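Local coordinates for protein annexin A8 (Homo sapiens, PDB 1W3W) that binds phospholipids in a calcium-dependent manner and acts as an anticoagulant by indirectly inhibiting the thromboplastin-specific complex, at residues T39-I44 / S77-K82; K100-A105 / G114-I119; S142-I147 / I158-L163. All coordinates share one frame; numbering follows the deposited sequence.

The three contacts follow one another along a chain that is nearly three-quarters helix and has no strands. Contact 1 joins parts of annexin repeat 1, near the start of helix 41-48 and around the turn between helices 71-78 and 81-91. Contacts 2 and 3 both lie in repeat 2, each pairing two antiparallel helices. Their centres are about 11 Å apart and they touch, with Leu102 CD1 3.7 Å from Leu143 CD2 and Ile116 packing on Ile147 and Leu159, so that four helices share one hydrophobic core. Contact 1 lies about 25 Å from contact 2 and about 36 Å from contact 3, centre to centre, without touching either, as befits separately packed repeats.

Contact 1 of 3, residues T39-I44 / S77-K82; sequences TNEQAI and SELSGK
Thr39 opens the first segment with its CB directed toward residues 77-82 and its two branches doing different work. CG2, anti to the backbone N, lies 4.0 Å from Leu79 CD2, while OG1, beside that N, faces the carboxylate of Glu78 with OE1 4.0 Å from OG1, too far for a hydrogen bond. Glu78 brings its acid there by bending at chi2 (-60°); the two side chains cross obliquely. Next, Asn40 caps helix 41-48: its OD1 accepts from Ala43 N at 3.3 Å. The N-H points well at the oxygen (157°), but the donor sits above the carbonyl plane, 67° out of it. Glu41 follows, its CG methylene skirting Leu79 CD2 at 4.5 Å. Its carboxylate folds back toward its own segment, where OE2 lies 3.1 Å from Thr39 O; both are acceptors, so this is a close polar approach and not a bond, and it may disfavour the fully charged acid. Ile44, one turn into the helix, sends CD1 tip to tip against Leu79 CD2 at 4.2 Å. Leu79 CD2 is thus the common target of Thr39, Glu41 and Ile44. Leu79 is the residue at which helix 71-78 gives way to non-helical backbone, and it also packs on Glu84 and Ile87 of helix 81-91, while Met34 touches both Ile44 and Glu78. In sequence, Glu78 matches Asp310 of repeat 4, which binds calcium together with Met266, Gly268 and Gly270, and Thr39 closes the equivalent of that glycine-containing loop. Chemically the contact is two-sided: one leucine methyl gathers the apolar contacts, whereas the acid of Glu78 stands beside the Thr39 hydroxyl without bonding to it, consistent with the calcium-loop architecture of annexins, although no calcium is seen here.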
# COMPACT_ATOMS: atom_id res chain seq x y z
N THR A 39 23.48 -10.97 18.79
CA THR A 39 22.24 -11.18 18.07
C THR A 39 22.56 -11.89 16.77
O THR A 39 23.43 -11.44 16.03
CB THR A 39 21.59 -9.82 17.77
OG1 THR A 39 21.22 -9.17 18.99
CG2 THR A 39 20.26 -9.99 17.02
N ASN A 40 21.87 -13.00 16.51
CA ASN A 40 21.99 -13.74 15.25
C ASN A 40 20.91 -13.28 14.29
O ASN A 40 19.82 -13.84 14.24
CB ASN A 40 21.88 -15.24 15.51
CG ASN A 40 22.23 -16.08 14.27
OD1 ASN A 40 22.27 -15.58 13.15
ND2 ASN A 40 22.49 -17.37 14.49
N GLU A 41 21.21 -12.24 13.53
CA GLU A 41 20.23 -11.62 12.65
C GLU A 41 19.80 -12.54 11.52
O GLU A 41 18.68 -12.49 11.07
CB GLU A 41 20.78 -10.32 12.06
CG GLU A 41 20.90 -9.19 13.08
CD GLU A 41 22.29 -9.07 13.68
OE1 GLU A 41 22.50 -8.11 14.46
OE2 GLU A 41 23.18 -9.90 13.38
N GLN A 42 20.72 -13.38 11.06
CA GLN A 42 20.43 -14.28 9.96
C GLN A 42 19.37 -15.30 10.35
O GLN A 42 18.51 -15.61 9.54
CB GLN A 42 21.71 -15.00 9.51
CG GLN A 42 21.52 -15.85 8.25
CD GLN A 42 21.07 -15.02 7.06
OE1 GLN A 42 20.08 -15.34 6.40
NE2 GLN A 42 21.79 -13.95 6.79
N ALA A 43 19.42 -15.80 11.58
CA ALA A 43 18.43 -16.75 12.07
C ALA A 43 17.05 -16.09 12.15
O ALA A 43 16.05 -16.75 11.95
CB ALA A 43 18.82 -17.31 13.42
N ILE A 44 17.02 -14.79 12.45
CA ILE A 44 15.76 -14.05 12.47
C ILE A 44 15.20 -13.93 11.04
O ILE A 44 14.02 -14.17 10.84
CB ILE A 44 15.95 -12.66 13.15
CG1 ILE A 44 16.22 -12.86 14.65
CG2 ILE A 44 14.72 -11.79 12.96
CD1 ILE A 44 16.81 -11.66 15.34
N SER A 77 13.22 -3.92 20.61
CA SER A 77 14.32 -3.65 21.52
C SER A 77 15.67 -4.20 21.04
O SER A 77 16.70 -3.57 21.23
CB SER A 77 14.02 -4.26 22.89
OG SER A 77 12.72 -3.85 23.32
N GLU A 78 15.66 -5.37 20.43
CA GLU A 78 16.90 -6.05 20.10
C GLU A 78 17.49 -5.57 18.79
O GLU A 78 18.69 -5.61 18.62
CB GLU A 78 16.67 -7.57 20.03
CG GLU A 78 16.40 -8.19 21.39
CD GLU A 78 17.56 -7.97 22.35
OE1 GLU A 78 18.70 -8.33 21.98
OE2 GLU A 78 17.33 -7.42 23.44
N LEU A 79 16.65 -5.13 17.87
CA LEU A 79 17.09 -4.75 16.53
C LEU A 79 17.08 -3.24 16.37
O LEU A 79 16.45 -2.53 17.14
CB LEU A 79 16.17 -5.40 15.49
CG LEU A 79 16.08 -6.93 15.54
CD1 LEU A 79 15.18 -7.45 14.46
CD2 LEU A 79 17.46 -7.56 15.42
N SER A 80 17.77 -2.75 15.35
CA SER A 80 17.80 -1.33 15.04
C SER A 80 17.67 -1.04 13.55
O SER A 80 17.82 -1.93 12.71
CB SER A 80 19.10 -0.70 15.57
OG SER A 80 20.21 -1.33 14.96
N GLY A 81 17.37 0.21 13.25
CA GLY A 81 17.45 0.74 11.90
C GLY A 81 16.40 0.19 10.96
O GLY A 81 15.32 -0.22 11.39
N LYS A 82 16.76 0.17 9.68
CA LYS A 82 15.85 -0.27 8.62
C LYS A 82 15.49 -1.73 8.80
O LYS A 82 14.37 -2.11 8.58
CB LYS A 82 16.47 -0.01 7.25
CG LYS A 82 16.61 1.49 6.93
CD LYS A 82 17.41 1.71 5.64
CE LYS A 82 18.38 2.89 5.73
NZ LYS A 82 18.07 3.91 4.68

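Contact 2 of 3, residues K100-A105 / G114-I119; sequences KELHDA and GVIIEI
Asp104 OD2 takes one strong grip, a salt bridge from Lys100 NZ at the very short distance of 2.5 Å, received on its syn lone pair. The other oxygen, OD1, is held by Lys107 NZ, so the carboxylate sits between two ammonium groups on the flank of helix 96-107 and is probably kept well ionised. This helix and helix 113-122 form an antiparallel helical hairpin of annexin repeat 2, their local axes 9.2 Å apart and 151° between directions. The joining face is apolar. Leu102 slots its CD2 against the backbone of the partner helix, 3.8 Å from Ile116 CA, and meets Ile119 tip to tip, with Leu102 CG 4.0 Å from Ile119 CD1. The same Ile119 methyl also lies 4.1 Å from Glu101 CB, beneath a chain that then bends away at chi2 to a salt bridge with Arg278. Glu118 likewise pairs with Arg278 and with Arg261, so Arg278 bridges the two acids, and the two arginines tie the hairpin to helices 273-283 and 254-266 of repeat 4. One turn further along, the Ala105 methyl faces both Val115 and Ile116, CB to Val115 CB 4.0 Å. Val115 CG1, anti to its backbone N, rests 3.9 Å from the carbonyl oxygen Glu101 O.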
# COMPACT_ATOMS: atom_id res chain seq x y z
N LYS A 100 -1.67 0.98 11.17
CA LYS A 100 -0.47 1.52 11.79
C LYS A 100 0.23 2.51 10.87
O LYS A 100 0.62 3.59 11.30
CB LYS A 100 0.49 0.40 12.20
CG LYS A 100 1.81 0.90 12.85
CD LYS A 100 3.03 0.32 12.15
CE LYS A 100 4.31 0.47 12.99
NZ LYS A 100 4.59 1.89 13.34
N GLU A 101 0.38 2.15 9.59
CA GLU A 101 0.99 3.04 8.62
C GLU A 101 0.22 4.36 8.48
O GLU A 101 0.83 5.43 8.39
CB GLU A 101 1.12 2.35 7.26
CG GLU A 101 2.15 1.25 7.24
CD GLU A 101 3.57 1.77 7.36
OE1 GLU A 101 4.28 1.33 8.28
OE2 GLU A 101 3.98 2.61 6.54
N LEU A 102 -1.10 4.29 8.47
CA LEU A 102 -1.93 5.49 8.34
C LEU A 102 -1.80 6.39 9.58
O LEU A 102 -1.68 7.61 9.48
CB LEU A 102 -3.40 5.12 8.11
CG LEU A 102 -3.74 4.50 6.75
CD1 LEU A 102 -5.10 3.84 6.77
CD2 LEU A 102 -3.68 5.55 5.64
N HIS A 103 -1.80 5.76 10.76
CA HIS A 103 -1.60 6.48 12.03
C HIS A 103 -0.25 7.18 12.04
O HIS A 103 -0.18 8.37 12.38
CB HIS A 103 -1.69 5.51 13.20
CG HIS A 103 -1.64 6.17 14.56
ND1 HIS A 103 -2.75 6.72 15.16
CD2 HIS A 103 -0.62 6.33 15.43
CE1 HIS A 103 -2.42 7.19 16.35
NE2 HIS A 103 -1.13 6.97 16.54
N ASP A 104 0.80 6.45 11.68
CA ASP A 104 2.14 7.01 11.62
C ASP A 104 2.21 8.17 10.63
O ASP A 104 2.96 9.12 10.86
CB ASP A 104 3.18 5.97 11.20
CG ASP A 104 3.48 4.96 12.27
OD1 ASP A 104 2.98 5.08 13.42
OD2 ASP A 104 4.20 3.97 12.03
N ALA A 105 1.46 8.10 9.54
CA ALA A 105 1.47 9.16 8.54
C ALA A 105 0.94 10.48 9.08
O ALA A 105 1.31 11.53 8.57
CB ALA A 105 0.68 8.76 7.31
N GLY A 114 1.20 11.09 0.84
CA GLY A 114 1.46 10.02 -0.11
C GLY A 114 1.14 8.63 0.42
O GLY A 114 0.67 7.79 -0.33
N VAL A 115 1.39 8.39 1.71
CA VAL A 115 1.07 7.12 2.35
C VAL A 115 -0.44 6.93 2.36
O VAL A 115 -0.94 5.86 2.02
CB VAL A 115 1.62 7.05 3.81
CG1 VAL A 115 1.14 5.79 4.52
CG2 VAL A 115 3.13 7.09 3.81
N ILE A 116 -1.15 7.98 2.73
CA ILE A 116 -2.60 7.93 2.85
C ILE A 116 -3.27 7.71 1.50
O ILE A 116 -4.18 6.89 1.38
CB ILE A 116 -3.18 9.22 3.52
CG1 ILE A 116 -2.50 9.47 4.88
CG2 ILE A 116 -4.70 9.08 3.71
CD1 ILE A 116 -2.81 10.86 5.52
N ILE A 117 -2.80 8.41 0.47
CA ILE A 117 -3.30 8.26 -0.90
C ILE A 117 -3.14 6.81 -1.40
O ILE A 117 -4.08 6.21 -1.93
CB ILE A 117 -2.54 9.24 -1.84
CG1 ILE A 117 -2.99 10.68 -1.58
CG2 ILE A 117 -2.72 8.86 -3.31
CD1 ILE A 117 -2.03 11.76 -2.06
N GLU A 118 -1.93 6.28 -1.24
CA GLU A 118 -1.59 4.94 -1.71
C GLU A 118 -2.53 3.91 -1.11
O GLU A 118 -3.08 3.09 -1.83
CB GLU A 118 -0.13 4.62 -1.34
CG GLU A 118 0.30 3.17 -1.51
CD GLU A 118 1.55 2.87 -0.70
OE1 GLU A 118 2.62 3.40 -1.05
OE2 GLU A 118 1.46 2.11 0.27
N ILE A 119 -2.69 3.94 0.20
CA ILE A 119 -3.50 2.92 0.85
C ILE A 119 -4.98 3.08 0.50
O ILE A 119 -5.63 2.09 0.12
CB ILE A 119 -3.28 2.93 2.36
CG1 ILE A 119 -1.83 2.54 2.66
CG2 ILE A 119 -4.22 1.94 3.02
CD1 ILE A 119 -1.46 2.60 4.11

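Contact 3 of 3, residues S142-I147 / I158-L163; sequences SLEEDI and ILVCLL
Segments 143-147 and 158-163, on helices 143-150 and 153-163 of annexin repeat 2, run antiparallel at 174° with axes 10.0 Å apart. Along the second segment, Leu159 is the first to engage: its CB lies 4.0 Å from Ile147 CG2, the two side chains crossing at about a right angle, while the leucine also packs on Ile116 of helix 113-122. Val160 comes next, opposite Glu144. Its CG1, anti to the backbone N, sits 4.1 Å from Glu144 OE1, the end of an acid chain extended beyond CG, and its CG2 reaches Ile147 CG2 at 4.3 Å. Cys161 turns to another part of the protein, forming the disulfide with Cys206 that bolts this helix to helix 198-207 in repeat 3; Leu162 packs on Cys206 as well. Leu163 then carries the heart of the contact, with CG anti to the carbonyl carbon, beside its backbone N, and its two methyls dividing the work against the partner helix. CD1 presses against the start of helix 143-150, 3.7 Å from Glu144 CA, and meets Ile147 CD1 tip to tip at 3.9 Å. CD2 turns to Leu143 CD2, 4.0 Å away, where the two leucines cross nearly at right angles. Met132 of helix 125-139 touches both leucines, and Leu120 of helix 113-122 touches Ile147 and Leu163, so the pair is enclosed by neighbouring helices of the repeat. At the start of the first helix, Ser142 serves as N-cap, OG accepting from Glu145 N at 3.0 Å with a good N-H angle of 162°. The cohesion between the segments therefore comes from apolar packing of aliphatic carbons, hydrogen bonds lying within each segment or to other partners; through Cys161 the helix that provides Leu163 to the repeat 2 core is also covalently joined to the next repeat.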
# COMPACT_ATOMS: atom_id res chain seq x y z
N SER A 142 -11.71 7.53 14.97
CA SER A 142 -12.16 7.10 13.67
C SER A 142 -11.16 7.57 12.61
O SER A 142 -10.66 8.70 12.68
CB SER A 142 -13.56 7.65 13.40
OG SER A 142 -13.67 8.18 12.10
N LEU A 143 -10.86 6.71 11.64
CA LEU A 143 -9.91 7.04 10.58
C LEU A 143 -10.43 8.22 9.77
O LEU A 143 -9.70 9.16 9.47
CB LEU A 143 -9.65 5.83 9.67
CG LEU A 143 -8.75 6.06 8.45
CD1 LEU A 143 -7.42 6.64 8.88
CD2 LEU A 143 -8.55 4.78 7.65
N GLU A 144 -11.71 8.19 9.45
CA GLU A 144 -12.34 9.24 8.67
C GLU A 144 -12.27 10.61 9.39
O GLU A 144 -12.02 11.64 8.77
CB GLU A 144 -13.79 8.83 8.36
CG GLU A 144 -14.81 9.95 8.35
CD GLU A 144 -16.04 9.57 7.56
OE1 GLU A 144 -16.62 10.48 6.94
OE2 GLU A 144 -16.41 8.38 7.55
N GLU A 145 -12.46 10.61 10.71
CA GLU A 145 -12.39 11.84 11.51
C GLU A 145 -10.98 12.41 11.59
O GLU A 145 -10.80 13.62 11.56
CB GLU A 145 -12.91 11.61 12.92
CG GLU A 145 -14.42 11.76 13.03
CD GLU A 145 -14.94 11.60 14.44
OE1 GLU A 145 -14.22 11.99 15.40
OE2 GLU A 145 -16.06 11.09 14.60
N ASP A 146 -9.98 11.53 11.70
CA ASP A 146 -8.58 11.96 11.72
C ASP A 146 -8.16 12.55 10.39
O ASP A 146 -7.49 13.58 10.36
CB ASP A 146 -7.65 10.81 12.10
CG ASP A 146 -7.65 10.52 13.60
OD1 ASP A 146 -8.27 11.28 14.36
OD2 ASP A 146 -7.06 9.55 14.10
N ILE A 147 -8.59 11.93 9.29
CA ILE A 147 -8.29 12.45 7.96
C ILE A 147 -8.96 13.82 7.76
O ILE A 147 -8.33 14.75 7.26
CB ILE A 147 -8.67 11.44 6.84
CG1 ILE A 147 -7.62 10.34 6.77
CG2 ILE A 147 -8.83 12.15 5.47
CD1 ILE A 147 -8.04 9.13 5.99
N ILE A 158 -11.52 14.02 -1.63
CA ILE A 158 -11.33 12.74 -2.32
C ILE A 158 -10.98 11.60 -1.34
O ILE A 158 -11.45 10.49 -1.50
CB ILE A 158 -10.32 12.82 -3.49
CG1 ILE A 158 -10.42 11.56 -4.36
CG2 ILE A 158 -8.89 13.01 -3.00
CD1 ILE A 158 -9.60 11.64 -5.62
N LEU A 159 -10.17 11.89 -0.33
CA LEU A 159 -9.77 10.87 0.63
C LEU A 159 -10.96 10.38 1.44
O LEU A 159 -11.17 9.18 1.60
CB LEU A 159 -8.66 11.39 1.54
CG LEU A 159 -7.33 11.70 0.85
CD1 LEU A 159 -6.34 12.25 1.83
CD2 LEU A 159 -6.75 10.48 0.13
N VAL A 160 -11.76 11.33 1.94
CA VAL A 160 -12.98 10.99 2.65
C VAL A 160 -13.96 10.20 1.78
O VAL A 160 -14.59 9.25 2.24
CB VAL A 160 -13.64 12.28 3.24
CG1 VAL A 160 -15.13 12.10 3.44
CG2 VAL A 160 -12.96 12.63 4.54
N CYS A 161 -14.07 10.58 0.52
CA CYS A 161 -14.93 9.87 -0.43
C CYS A 161 -14.47 8.42 -0.65
O CYS A 161 -15.30 7.53 -0.72
CB CYS A 161 -14.99 10.61 -1.75
SG CYS A 161 -16.18 9.89 -2.92
N LEU A 162 -13.17 8.19 -0.73
CA LEU A 162 -12.64 6.84 -0.92
C LEU A 162 -13.00 5.91 0.24
O LEU A 162 -13.15 4.70 0.06
CB LEU A 162 -11.13 6.86 -1.16
CG LEU A 162 -10.70 7.42 -2.52
CD1 LEU A 162 -9.20 7.61 -2.59
CD2 LEU A 162 -11.16 6.56 -3.65
N LEU A 163 -13.14 6.48 1.44
CA LEU A 163 -13.55 5.73 2.63
C LEU A 163 -15.05 5.56 2.75
O LEU A 163 -15.52 4.59 3.35
CB LEU A 163 -13.12 6.47 3.90
CG LEU A 163 -11.65 6.59 4.26
CD1 LEU A 163 -11.52 7.50 5.48
CD2 LEU A 163 -11.05 5.20 4.53